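Local coordinates for CurK, CurL fusion protein (Moorea producens 3L, PDB 4MYZ), which joins the docking domains at the CurK C-terminus and CurL N-terminus, which link consecutive modules of the curacin A polyketide synthase, at the interface of chains A and B. Coordinates in Å, arbitrary orientation; residue numbers count along the deposited sequence, not the author numbering. Chains: chain A/B, CurK, CurL fusion protein.

The interface of chains A and B. Residues chain A 10-11, 13, 18; chain B 54, 58, 61-62.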
loop_
_atom_site.group_PDB
_atom_site.type_symbol
_atom_site.label_atom_id
_atom_site.label_comp_id
_atom_site.label_asym_id
_atom_site.label_seq_id
_atom_site.Cartn_x
_atom_site.Cartn_y
_atom_site.Cartn_z
ATOM N N ILE A 10 5.032 11.445 7.881
ATOM C CA ILE A 10 5.261 10.007 7.706
ATOM C C ILE A 10 6.698 9.605 8.025
ATOM O O ILE A 10 6.937 8.501 8.531
ATOM C CB ILE A 10 4.893 9.538 6.285
ATOM C CG1 ILE A 10 4.890 8.007 6.236
ATOM C CG2 ILE A 10 5.854 10.133 5.254
ATOM C CD1 ILE A 10 4.291 7.438 4.990
ATOM N N THR A 11 7.660 10.483 7.781
ATOM C CA THR A 11 9.050 10.136 8.076
ATOM C C THR A 11 9.347 10.159 9.564
ATOM O O THR A 11 10.390 9.676 9.988
ATOM C CB THR A 11 10.067 11.020 7.327
ATOM O OG1 THR A 11 9.896 12.390 7.709
ATOM C CG2 THR A 11 9.899 10.863 5.841
ATOM N N LEU A 13 7.605 8.447 11.655
ATOM C CA LEU A 13 7.226 7.119 12.175
ATOM C C LEU A 13 8.446 6.199 12.242
ATOM O O LEU A 13 9.207 6.105 11.273
ATOM C CB LEU A 13 6.142 6.456 11.320
ATOM C CG LEU A 13 4.768 7.100 11.164
ATOM C CD1 LEU A 13 3.870 6.287 10.245
ATOM C CD2 LEU A 13 4.122 7.271 12.528
ATOM N N LEU A 18 5.485 2.326 11.301
ATOM C CA LEU A 18 5.148 2.250 9.875
ATOM C C LEU A 18 4.497 0.899 9.551
ATOM O O LEU A 18 3.452 0.835 8.908
ATOM C CB LEU A 18 6.406 2.457 9.058
ATOM C CG LEU A 18 6.315 2.376 7.575
ATOM C CD1 LEU A 18 5.340 3.417 7.023
ATOM C CD2 LEU A 18 7.703 2.608 7.026
ATOM N N LEU B 54 11.394 9.164 0.370
ATOM C CA LEU B 54 10.560 8.122 0.992
ATOM C C LEU B 54 10.969 6.740 0.534
ATOM O O LEU B 54 11.361 6.535 -0.642
ATOM C CB LEU B 54 9.104 8.295 0.636
ATOM C CG LEU B 54 8.463 9.603 1.055
ATOM C CD1 LEU B 54 6.977 9.593 0.703
ATOM C CD2 LEU B 54 8.689 9.846 2.523
ATOM N N GLN B 58 7.018 3.433 3.041
ATOM C CA GLN B 58 6.397 4.732 3.343
ATOM C C GLN B 58 5.433 5.116 2.239
ATOM O O GLN B 58 4.310 5.580 2.514
ATOM C CB GLN B 58 7.459 5.815 3.520
ATOM C CG GLN B 58 8.189 5.702 4.867
ATOM C CD GLN B 58 9.410 6.595 4.967
ATOM O OE1 GLN B 58 10.106 6.847 4.004
ATOM N NE2 GLN B 58 9.739 6.970 6.210
ATOM N N LEU B 61 2.238 3.086 2.503
ATOM C CA LEU B 61 1.268 3.554 3.491
ATOM C C LEU B 61 0.411 4.674 2.900
ATOM O O LEU B 61 -0.796 4.692 3.057
ATOM C CB LEU B 61 1.985 4.018 4.761
ATOM C CG LEU B 61 1.070 4.577 5.848
ATOM C CD1 LEU B 61 -0.013 3.588 6.211
ATOM C CD2 LEU B 61 1.902 5.011 7.045
ATOM N N ILE B 62 1.077 5.635 2.256
ATOM C CA ILE B 62 0.336 6.775 1.662
ATOM C C ILE B 62 -0.663 6.255 0.612
ATOM O O ILE B 62 -1.829 6.671 0.601
ATOM C CB ILE B 62 1.319 7.793 1.069
ATOM C CG1 ILE B 62 2.107 8.468 2.191
ATOM C CG2 ILE B 62 0.607 8.820 0.224
ATOM C CD1 ILE B 62 3.314 9.229 1.726
HETATM O O HOH W 1 8.293 6.202 8.471
#
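Water 1 is the best-held polar atom where the CurK part of chain A (residues 10-18 here) meets the CurL part of chain B (54-62) in this engineered fusion, and three groups grip it. The amide nitrogen NE2 of B:Gln58 gives it a nearly straight bond of 2.8 Å (171° at the hydrogen). The carbonyl O of A:Ile10 lies 2.7 Å from the water. O of A:Leu13 lies 2.9 Å from it. Glutamine suits this place: its chain, extended beyond CG, reaches from helix 56-71 to 3-10 helix 10-12, its methylenes meeting apolar neighbours and its amide the water. No direct polar bond crosses here; the rest is aliphatic packing. A:Ile10, with CG1 anti to the backbone N (chi1 -169°), is long enough to lay CD1 against CA of B:Gln58 at 3.8 Å. B:Ile62, crossing obliquely, offers that methyl its longer branch, CG1 at 3.7 Å. The shorter branch of A:Ile10, CG2, turns to CD2 of B:Leu54, whose length lets it also meet CG2 of A:Thr11 at 3.7 Å; threonine turns this methyl inward, anti to the carbonyl carbon, while OG1 takes the crowded position. A:Leu18, on helix 15-32, forks: CD2 touches CG of B:Gln58 at 3.8 Å, and CD1 reaches CD2 of B:Leu61 as the leucines run antiparallel. An alanine here would remove both methyls and would probably loosen the glutamine stem and the leucine contact. B:Leu61's fork serves two leucines: A:Leu13 crosses it at about a right angle, its CD1 4.0 Å from CD2.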